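Side-chain contacts in Serine/threonine-protein kinase Tel1 (Chaetomium thermophilum, PDB 6SKY), which phosphorylates serine and threonine residues of proteins using ATP and probably activates checkpoint signalling as a sensor of DNA damage: residues V2422-F2427 and V2458-H2463; L2429-L2434 and M2465-T2470; L2452-C2457 and A2494-K2499. All coordinates share one frame; numbering follows the deposited sequence.

Interaction 1 (V2422-F2427 and V2458-H2463); sequences VPTRKF and VDHPYH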
loop_
_atom_site.group_PDB
_atom_site.type_symbol
_atom_site.label_atom_id
_atom_site.label_comp_id
_atom_site.label_asym_id
_atom_site.label_seq_id
_atom_site.Cartn_x
_atom_site.Cartn_y
_atom_site.Cartn_z
ATOM N N VAL A 2422 38.644 -0.266 18.657
ATOM C CA VAL A 2422 37.255 -0.144 19.073
ATOM C C VAL A 2422 37.231 0.170 20.561
ATOM O O VAL A 2422 37.961 -0.464 21.334
ATOM C CB VAL A 2422 36.469 -1.424 18.766
ATOM C CG1 VAL A 2422 34.997 -1.189 18.955
ATOM C CG2 VAL A 2422 36.754 -1.883 17.370
ATOM N N PRO A 2423 36.443 1.140 21.008
ATOM C CA PRO A 2423 36.238 1.309 22.445
ATOM C C PRO A 2423 35.609 0.061 23.042
ATOM O O PRO A 2423 34.714 -0.543 22.456
ATOM C CB PRO A 2423 35.289 2.505 22.526
ATOM C CG PRO A 2423 35.439 3.191 21.240
ATOM C CD PRO A 2423 35.731 2.159 20.230
ATOM N N THR A 2424 36.081 -0.329 24.222
ATOM C CA THR A 2424 35.547 -1.539 24.825
ATOM C C THR A 2424 34.141 -1.360 25.363
ATOM O O THR A 2424 33.536 -2.344 25.785
ATOM C CB THR A 2424 36.462 -2.029 25.939
ATOM O OG1 THR A 2424 36.847 -0.925 26.756
ATOM C CG2 THR A 2424 37.693 -2.657 25.355
ATOM N N ARG A 2425 33.604 -0.146 25.365
ATOM C CA ARG A 2425 32.228 0.034 25.798
ATOM C C ARG A 2425 31.229 -0.493 24.785
ATOM O O ARG A 2425 30.040 -0.577 25.102
ATOM C CB ARG A 2425 31.949 1.505 26.070
ATOM C CG ARG A 2425 31.962 2.355 24.839
ATOM C CD ARG A 2425 31.563 3.768 25.143
ATOM N NE ARG A 2425 31.307 4.519 23.922
ATOM C CZ ARG A 2425 32.235 5.191 23.253
ATOM N NH1 ARG A 2425 31.911 5.845 22.152
ATOM N NH2 ARG A 2425 33.485 5.210 23.681
ATOM N N LYS A 2426 31.677 -0.837 23.580
ATOM C CA LYS A 2426 30.795 -1.431 22.591
ATOM C C LYS A 2426 30.558 -2.906 22.865
ATOM O O LYS A 2426 29.512 -3.440 22.489
ATOM C CB LYS A 2426 31.382 -1.261 21.198
ATOM C CG LYS A 2426 31.926 0.105 20.913
ATOM C CD LYS A 2426 30.850 1.045 20.473
ATOM C CE LYS A 2426 31.467 2.284 19.881
ATOM N NZ LYS A 2426 30.459 3.128 19.215
ATOM N N PHE A 2427 31.506 -3.571 23.510
ATOM C CA PHE A 2427 31.397 -4.978 23.850
ATOM C C PHE A 2427 31.005 -5.212 25.296
ATOM O O PHE A 2427 30.908 -6.363 25.713
ATOM C CB PHE A 2427 32.720 -5.689 23.581
ATOM C CG PHE A 2427 33.266 -5.457 22.220
ATOM C CD1 PHE A 2427 32.742 -6.117 21.133
ATOM C CD2 PHE A 2427 34.316 -4.595 22.024
ATOM C CE1 PHE A 2427 33.243 -5.906 19.882
ATOM C CE2 PHE A 2427 34.820 -4.386 20.771
ATOM C CZ PHE A 2427 34.284 -5.041 19.702
ATOM N N VAL A 2458 38.942 -4.344 32.592
ATOM C CA VAL A 2458 39.756 -3.263 33.140
ATOM C C VAL A 2458 39.091 -1.908 32.931
ATOM O O VAL A 2458 39.100 -1.062 33.827
ATOM C CB VAL A 2458 41.166 -3.302 32.538
ATOM C CG1 VAL A 2458 41.927 -2.077 32.926
ATOM C CG2 VAL A 2458 41.888 -4.507 33.025
ATOM N N ASP A 2459 38.502 -1.666 31.759
ATOM C CA ASP A 2459 37.879 -0.365 31.535
ATOM C C ASP A 2459 36.553 -0.230 32.263
ATOM O O ASP A 2459 36.254 0.830 32.815
ATOM C CB ASP A 2459 37.671 -0.118 30.047
ATOM C CG ASP A 2459 38.962 0.052 29.301
ATOM O OD1 ASP A 2459 40.029 -0.097 29.924
ATOM O OD2 ASP A 2459 38.915 0.332 28.091
ATOM N N HIS A 2460 35.740 -1.278 32.266
ATOM C CA HIS A 2460 34.412 -1.256 32.874
ATOM C C HIS A 2460 34.328 -2.398 33.870
ATOM O O HIS A 2460 33.786 -3.463 33.563
ATOM C CB HIS A 2460 33.326 -1.357 31.807
ATOM C CG HIS A 2460 33.519 -0.403 30.674
ATOM N ND1 HIS A 2460 32.886 0.816 30.613
ATOM C CD2 HIS A 2460 34.298 -0.476 29.574
ATOM C CE1 HIS A 2460 33.260 1.449 29.519
ATOM N NE2 HIS A 2460 34.118 0.687 28.871
ATOM N N PRO A 2461 34.851 -2.207 35.081
ATOM C CA PRO A 2461 34.963 -3.341 36.006
ATOM C C PRO A 2461 33.634 -3.845 36.531
ATOM O O PRO A 2461 33.478 -5.054 36.732
ATOM C CB PRO A 2461 35.849 -2.779 37.121
ATOM C CG PRO A 2461 35.689 -1.337 37.041
ATOM C CD PRO A 2461 35.494 -1.002 35.616
ATOM N N TYR A 2462 32.665 -2.967 36.750
ATOM C CA TYR A 2462 31.368 -3.398 37.248
ATOM C C TYR A 2462 30.516 -4.064 36.181
ATOM O O TYR A 2462 29.374 -4.432 36.464
ATOM C CB TYR A 2462 30.615 -2.212 37.843
ATOM C CG TYR A 2462 31.441 -1.422 38.816
ATOM C CD1 TYR A 2462 31.914 -1.999 39.978
ATOM C CD2 TYR A 2462 31.756 -0.102 38.569
ATOM C CE1 TYR A 2462 32.671 -1.286 40.860
ATOM C CE2 TYR A 2462 32.513 0.618 39.448
ATOM C CZ TYR A 2462 32.967 0.023 40.590
ATOM O OH TYR A 2462 33.724 0.752 41.469
ATOM N N HIS A 2463 31.036 -4.223 34.969
ATOM C CA HIS A 2463 30.352 -4.942 33.912
ATOM C C HIS A 2463 31.044 -6.234 33.522
ATOM O O HIS A 2463 30.447 -7.034 32.800
ATOM C CB HIS A 2463 30.212 -4.062 32.665
ATOM C CG HIS A 2463 29.302 -2.892 32.850
ATOM N ND1 HIS A 2463 29.703 -1.728 33.464
ATOM C CD2 HIS A 2463 28.008 -2.710 32.506
ATOM C CE1 HIS A 2463 28.695 -0.878 33.491
ATOM N NE2 HIS A 2463 27.654 -1.451 32.916
#
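The side chains of Thr-2424 and Asp-2459 cross at about a right angle and share the hydrogen bond of this contact. The hydroxyl OG1 of Thr-2424 donates to OD2 of Asp-2459 at 2.8 Å. The hydroxyl meets OD2 on the anti side of the carboxylate, 34° out of its plane. The threonine torsion explains the reach. OG1 sits between the backbone N and the carbonyl carbon (chi1 45°), which points it at the aspartate. The methyl CG2 turns instead to Arg-2455 of helix 2444-2459.

The same hydroxyl lies at the edge of the His-2460 ring, near its plane, with OG1 3.8 Å from NE2. Arg-2425 meets that ring with the root of its side chain. Its CB is 3.6 Å from NE2 of His-2460 and approaches the ring obliquely. From CG to NE the chain of Arg-2425 is extended and leads away from the histidine; NH1 forms a salt bridge with Asp-2389. On the histidine, ND1 is hydrogen-bonded to Tyr-2570 OH, so the ring is held on its other nitrogen. Val-2564 touches both Arg-2425 and His-2460.

His-2460 is the first residue to leave the helix that ends at Asp-2459. The contact thus docks the loop between helices 2409-2418 and 2431-2434 onto the junction of helices 2444-2459 and 2461-2472, a tight helix-helix corner in the helical FAT region of this PI3-kinase-related kinase.

Interaction 2 (L2429-L2434 and M2465-T2470); sequences LLMNQL and MYHIWT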
loop_
_atom_site.group_PDB
_atom_site.type_symbol
_atom_site.label_atom_id
_atom_site.label_comp_id
_atom_site.label_asym_id
_atom_site.label_seq_id
_atom_site.Cartn_x
_atom_site.Cartn_y
_atom_site.Cartn_z
ATOM N N LEU A 2429 28.336 -4.995 27.096
ATOM C CA LEU A 2429 27.097 -5.701 27.385
ATOM C C LEU A 2429 27.044 -7.096 26.784
ATOM O O LEU A 2429 26.023 -7.768 26.924
ATOM C CB LEU A 2429 25.894 -4.898 26.890
ATOM C CG LEU A 2429 25.487 -3.654 27.678
ATOM C CD1 LEU A 2429 24.203 -3.076 27.117
ATOM C CD2 LEU A 2429 25.326 -3.972 29.145
ATOM N N LEU A 2430 28.105 -7.548 26.126
ATOM C CA LEU A 2430 28.171 -8.884 25.547
ATOM C C LEU A 2430 29.156 -9.767 26.295
ATOM O O LEU A 2430 29.861 -10.566 25.692
ATOM C CB LEU A 2430 28.570 -8.833 24.079
ATOM C CG LEU A 2430 28.094 -7.696 23.192
ATOM C CD1 LEU A 2430 28.594 -7.940 21.797
ATOM C CD2 LEU A 2430 26.592 -7.587 23.217
ATOM N N MET A 2431 29.233 -9.629 27.612
ATOM C CA MET A 2431 30.156 -10.444 28.384
ATOM C C MET A 2431 29.596 -11.816 28.720
ATOM O O MET A 2431 30.358 -12.691 29.130
ATOM C CB MET A 2431 30.549 -9.722 29.667
ATOM C CG MET A 2431 31.625 -8.687 29.493
ATOM S SD MET A 2431 33.240 -9.406 29.205
ATOM C CE MET A 2431 33.390 -10.452 30.638
ATOM N N ASN A 2432 28.293 -12.028 28.562
ATOM C CA ASN A 2432 27.754 -13.368 28.733
ATOM C C ASN A 2432 28.182 -14.285 27.601
ATOM O O ASN A 2432 28.393 -15.478 27.822
ATOM C CB ASN A 2432 26.236 -13.319 28.816
ATOM C CG ASN A 2432 25.740 -13.040 30.204
ATOM O OD1 ASN A 2432 26.249 -13.590 31.173
ATOM N ND2 ASN A 2432 24.737 -12.182 30.313
ATOM N N GLN A 2433 28.302 -13.751 26.391
ATOM C CA GLN A 2433 28.713 -14.530 25.235
ATOM C C GLN A 2433 30.218 -14.607 25.090
ATOM O O GLN A 2433 30.730 -15.578 24.532
ATOM C CB GLN A 2433 28.124 -13.935 23.957
ATOM C CG GLN A 2433 26.643 -14.183 23.765
ATOM C CD GLN A 2433 25.771 -13.207 24.516
ATOM O OE1 GLN A 2433 25.889 -12.000 24.347
ATOM N NE2 GLN A 2433 24.880 -13.729 25.344
ATOM N N LEU A 2434 30.941 -13.600 25.563
ATOM C CA LEU A 2434 32.388 -13.608 25.429
ATOM C C LEU A 2434 33.039 -14.507 26.462
ATOM O O LEU A 2434 33.940 -15.276 26.133
ATOM C CB LEU A 2434 32.930 -12.190 25.550
ATOM C CG LEU A 2434 32.637 -11.269 24.376
ATOM C CD1 LEU A 2434 33.086 -9.875 24.694
ATOM C CD2 LEU A 2434 33.329 -11.776 23.148
ATOM N N MET A 2465 33.641 -7.889 35.941
ATOM C CA MET A 2465 34.335 -8.610 36.990
ATOM C C MET A 2465 33.459 -9.620 37.702
ATOM O O MET A 2465 33.982 -10.602 38.226
ATOM C CB MET A 2465 34.951 -7.633 37.976
ATOM C CG MET A 2465 36.455 -7.634 37.877
ATOM S SD MET A 2465 37.192 -6.013 37.906
ATOM C CE MET A 2465 36.587 -5.453 39.473
ATOM N N TYR A 2466 32.142 -9.446 37.699
ATOM C CA TYR A 2466 31.292 -10.497 38.242
ATOM C C TYR A 2466 31.257 -11.713 37.332
ATOM O O TYR A 2466 31.185 -12.843 37.818
ATOM C CB TYR A 2466 29.889 -9.969 38.480
ATOM C CG TYR A 2466 29.755 -9.247 39.784
ATOM C CD1 TYR A 2466 29.643 -9.945 40.965
ATOM C CD2 TYR A 2466 29.746 -7.872 39.836
ATOM C CE1 TYR A 2466 29.526 -9.296 42.156
ATOM C CE2 TYR A 2466 29.627 -7.216 41.023
ATOM C CZ TYR A 2466 29.518 -7.931 42.180
ATOM O OH TYR A 2466 29.400 -7.274 43.375
ATOM N N HIS A 2467 31.317 -11.506 36.020
ATOM C CA HIS A 2467 31.451 -12.627 35.103
ATOM C C HIS A 2467 32.751 -13.365 35.339
ATOM O O HIS A 2467 32.783 -14.599 35.334
ATOM C CB HIS A 2467 31.384 -12.145 33.661
ATOM C CG HIS A 2467 30.036 -11.651 33.258
ATOM N ND1 HIS A 2467 29.755 -10.316 33.087
ATOM C CD2 HIS A 2467 28.888 -12.313 33.000
ATOM C CE1 HIS A 2467 28.492 -10.177 32.737
ATOM N NE2 HIS A 2467 27.942 -11.374 32.681
ATOM N N ILE A 2468 33.838 -12.626 35.555
ATOM C CA ILE A 2468 35.114 -13.282 35.821
ATOM C C ILE A 2468 35.060 -14.059 37.128
ATOM O O ILE A 2468 35.534 -15.197 37.207
ATOM C CB ILE A 2468 36.257 -12.255 35.816
ATOM C CG1 ILE A 2468 36.397 -11.650 34.429
ATOM C CG2 ILE A 2468 37.542 -12.901 36.240
ATOM C CD1 ILE A 2468 36.347 -12.660 33.327
ATOM N N TRP A 2469 34.480 -13.468 38.171
ATOM C CA TRP A 2469 34.390 -14.157 39.453
ATOM C C TRP A 2469 33.584 -15.438 39.328
ATOM O O TRP A 2469 33.992 -16.491 39.822
ATOM C CB TRP A 2469 33.776 -13.243 40.512
ATOM C CG TRP A 2469 33.912 -13.796 41.887
ATOM C CD1 TRP A 2469 34.936 -13.590 42.743
ATOM C CD2 TRP A 2469 33.001 -14.672 42.556
ATOM N NE1 TRP A 2469 34.726 -14.274 43.908
ATOM C CE2 TRP A 2469 33.540 -14.948 43.816
ATOM C CE3 TRP A 2469 31.777 -15.246 42.211
ATOM C CZ2 TRP A 2469 32.903 -15.767 44.729
ATOM C CZ3 TRP A 2469 31.151 -16.060 43.118
ATOM C CH2 TRP A 2469 31.710 -16.311 44.359
ATOM N N THR A 2470 32.429 -15.372 38.674
ATOM C CA THR A 2470 31.613 -16.566 38.510
ATOM C C THR A 2470 32.331 -17.621 37.686
ATOM O O THR A 2470 32.210 -18.818 37.957
ATOM C CB THR A 2470 30.287 -16.203 37.863
ATOM O OG1 THR A 2470 29.644 -15.201 38.651
ATOM C CG2 THR A 2470 29.399 -17.409 37.783
#
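Met-2431 lays its CB over one face of the His-2467 imidazole. The carbon is 3.9 Å from the ring centroid and 28° off the ring normal, a CH-pi contact. ND1 is the ring atom nearest to it, at 3.6 Å from CB of Met-2431. The methionine then folds back on itself. It is bent at both chi2 and chi3, and the chain curls round until CE lies 4.0 Å from CB of His-2467. The two ends of the side chain thus touch the histidine: CB over the ring and the methyl CE beside CB. The backbone N of Asn-2432 lies over the same face.

This is a meeting of two helices in the helical FAT region. The short helix 2431-2434 sets its first turn against helix 2461-2472, with Leu-2430 at the N-cap position. Helix 2431-2434 also touches helix 2616-2632 through Asn-2432 and Gln-2433. Ile-2468, next to the histidine, packs on Val-2453 and Cys-2457 of helix 2444-2459.

The polar link is modest. NE2 of His-2467 donates to OD1 of Asn-2432 at 3.2 Å, a weak bond with an N-H...O angle of 124°. OD1, not ND2, is the amide atom nearest NE2. The amide and the imidazole stand almost perpendicular, their planes 88° apart. The other ring nitrogen, ND1, has a weak hydrogen bond to the backbone O of His-2463, one turn earlier in the same helix. In both Asn-2432 and His-2467, CG lies beside the backbone N and anti to the carbonyl carbon; in the histidine this directs the ring toward helix 2431-2434.

Interaction 3 (L2452-C2457 and A2494-K2499); sequences LVYRIC and AKALSK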
loop_
_atom_site.group_PDB
_atom_site.type_symbol
_atom_site.label_atom_id
_atom_site.label_comp_id
_atom_site.label_asym_id
_atom_site.label_seq_id
_atom_site.Cartn_x
_atom_site.Cartn_y
_atom_site.Cartn_z
ATOM N N LEU A 2452 40.651 -9.302 24.807
ATOM C CA LEU A 2452 39.463 -8.460 24.758
ATOM C C LEU A 2452 38.690 -8.512 26.066
ATOM O O LEU A 2452 38.250 -7.475 26.574
ATOM C CB LEU A 2452 38.573 -8.884 23.597
ATOM C CG LEU A 2452 37.229 -8.183 23.457
ATOM C CD1 LEU A 2452 37.430 -6.783 22.962
ATOM C CD2 LEU A 2452 36.344 -8.950 22.524
ATOM N N VAL A 2453 38.500 -9.708 26.624
ATOM C CA VAL A 2453 37.786 -9.826 27.892
ATOM C C VAL A 2453 38.540 -9.105 28.999
ATOM O O VAL A 2453 37.942 -8.418 29.835
ATOM C CB VAL A 2453 37.551 -11.307 28.231
ATOM C CG1 VAL A 2453 37.119 -11.460 29.656
ATOM C CG2 VAL A 2453 36.515 -11.888 27.318
ATOM N N TYR A 2454 39.864 -9.234 29.012
ATOM C CA TYR A 2454 40.683 -8.532 29.989
ATOM C C TYR A 2454 40.504 -7.023 29.889
ATOM O O TYR A 2454 40.309 -6.341 30.900
ATOM C CB TYR A 2454 42.141 -8.924 29.779
ATOM C CG TYR A 2454 43.114 -8.252 30.696
ATOM C CD1 TYR A 2454 43.340 -8.736 31.964
ATOM C CD2 TYR A 2454 43.821 -7.140 30.285
ATOM C CE1 TYR A 2454 44.227 -8.125 32.801
ATOM C CE2 TYR A 2454 44.709 -6.525 31.115
ATOM C CZ TYR A 2454 44.910 -7.021 32.371
ATOM O OH TYR A 2454 45.805 -6.405 33.207
ATOM N N ARG A 2455 40.569 -6.479 28.674
ATOM C CA ARG A 2455 40.430 -5.037 28.512
ATOM C C ARG A 2455 39.038 -4.550 28.878
ATOM O O ARG A 2455 38.894 -3.448 29.417
ATOM C CB ARG A 2455 40.780 -4.636 27.087
ATOM C CG ARG A 2455 42.248 -4.765 26.789
ATOM C CD ARG A 2455 42.610 -4.180 25.447
ATOM N NE ARG A 2455 41.981 -4.895 24.348
ATOM C CZ ARG A 2455 41.056 -4.375 23.555
ATOM N NH1 ARG A 2455 40.538 -5.098 22.582
ATOM N NH2 ARG A 2455 40.660 -3.127 23.730
ATOM N N ILE A 2456 38.000 -5.343 28.609
ATOM C CA ILE A 2456 36.666 -4.945 29.045
ATOM C C ILE A 2456 36.591 -4.904 30.561
ATOM O O ILE A 2456 36.042 -3.964 31.141
ATOM C CB ILE A 2456 35.593 -5.880 28.470
ATOM C CG1 ILE A 2456 35.545 -5.778 26.957
ATOM C CG2 ILE A 2456 34.248 -5.523 29.038
ATOM C CD1 ILE A 2456 34.684 -6.818 26.340
ATOM N N CYS A 2457 37.132 -5.920 31.233
ATOM C CA CYS A 2457 37.079 -5.928 32.690
ATOM C C CYS A 2457 37.941 -4.843 33.309
ATOM O O CYS A 2457 37.698 -4.459 34.453
ATOM C CB CYS A 2457 37.502 -7.285 33.233
ATOM S SG CYS A 2457 36.439 -8.622 32.728
ATOM N N ALA A 2494 41.568 -13.817 36.061
ATOM C CA ALA A 2494 41.378 -13.277 37.405
ATOM C C ALA A 2494 42.711 -12.990 38.083
ATOM O O ALA A 2494 42.879 -11.948 38.733
ATOM C CB ALA A 2494 40.554 -14.245 38.241
ATOM N N LYS A 2495 43.665 -13.914 37.955
ATOM C CA LYS A 2495 44.996 -13.677 38.498
ATOM C C LYS A 2495 45.627 -12.444 37.878
ATOM O O LYS A 2495 46.325 -11.687 38.559
ATOM C CB LYS A 2495 45.885 -14.892 38.267
ATOM C CG LYS A 2495 45.442 -16.144 38.979
ATOM C CD LYS A 2495 46.101 -17.361 38.356
ATOM C CE LYS A 2495 45.471 -18.650 38.845
ATOM N NZ LYS A 2495 45.794 -19.792 37.950
ATOM N N ALA A 2496 45.401 -12.226 36.582
ATOM C CA ALA A 2496 45.970 -11.045 35.942
ATOM C C ALA A 2496 45.254 -9.774 36.366
ATOM O O ALA A 2496 45.879 -8.715 36.460
ATOM C CB ALA A 2496 45.925 -11.199 34.426
ATOM N N LEU A 2497 43.947 -9.854 36.618
ATOM C CA LEU A 2497 43.206 -8.690 37.089
ATOM C C LEU A 2497 43.681 -8.256 38.461
ATOM O O LEU A 2497 43.757 -7.059 38.747
ATOM C CB LEU A 2497 41.711 -8.987 37.140
ATOM C CG LEU A 2497 40.888 -8.822 35.875
ATOM C CD1 LEU A 2497 39.443 -9.018 36.210
ATOM C CD2 LEU A 2497 41.115 -7.457 35.285
ATOM N N SER A 2498 43.987 -9.212 39.334
ATOM C CA SER A 2498 44.528 -8.817 40.630
ATOM C C SER A 2498 46.031 -8.614 40.530
ATOM O O SER A 2498 46.792 -9.131 41.349
ATOM C CB SER A 2498 44.215 -9.864 41.696
ATOM O OG SER A 2498 44.841 -11.093 41.387
ATOM N N LYS A 2499 46.466 -7.874 39.518
ATOM C CA LYS A 2499 47.870 -7.529 39.370
ATOM C C LYS A 2499 48.121 -6.139 38.817
ATOM O O LYS A 2499 49.266 -5.681 38.879
ATOM C CB LYS A 2499 48.578 -8.545 38.467
ATOM C CG LYS A 2499 49.330 -9.633 39.203
ATOM C CD LYS A 2499 50.144 -10.459 38.225
ATOM C CE LYS A 2499 51.173 -11.313 38.940
ATOM N NZ LYS A 2499 52.068 -12.031 37.988
#
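This is helix-helix packing: helix 2444-2459 of the FAT region meets the C-terminal end of helix 2483-2497. The contact is apolar and has no hydrogen bond across it. Tyr-2454 and Leu-2497 are its centre, and their CA atoms make the closest backbone approach, 7.5 Å.

Tyr-2454 projects its ring toward helix 2483-2497. A chi1 of 179° sets CG anti to the backbone N and carries the ring out to the last turn of that helix. One side of the ring does the touching. CE1 lies 3.9 Å from CB of Ala-2496 and 4.0 Å from CD2 of Leu-2497. Both methyls approach obliquely. The tyrosine and the leucine slide past each other in opposite directions, which brings the leucine tip beside the ring rather than end-on to it. Asn-2500, just beyond the helix end, also touches Tyr-2454.

Leu-2497 uses both of its methyls. CD2, besides meeting the tyrosine, is 4.2 Å from CB of Cys-2457, one turn further along helix 2444-2459. CD1 of the leucine lies 4.0 Å from that same CB of Cys-2457. The leucine thus bridges two successive turns of its partner helix. Leu-2497 in turn touches Met-2465 of helix 2461-2472, so three helices share this small core.

Helix 2483-2497 ends at the contact residue Leu-2497. Ser-2498 leaves helical geometry as the centre of an inverse gamma turn, and its OG donates to the backbone O of Lys-2495 at 3.2 Å, from above the carbonyl plane.

From the N terminus, segment 2422-2427 comes first, and interaction 1 closes the chain between it and 2458-2463. Segment 2429-2434 follows at once and closes onto 2465-2470 in interaction 2. Segment 2452-2457 comes next, within both of those closures, and pairs with 2494-2499 beyond them in interaction 3. The segments of every pair alternate, so all three loops cross and none nests. Their centres lie about 11 Å from one another. Interactions 1 and 3 share helix 2444-2459, and interactions 1 and 2 share helix 2461-2472. Together they tie the loop after helix 2409-2418 and helices 2431-2434, 2444-2459, 2461-2472 and 2483-2497 into one bundle.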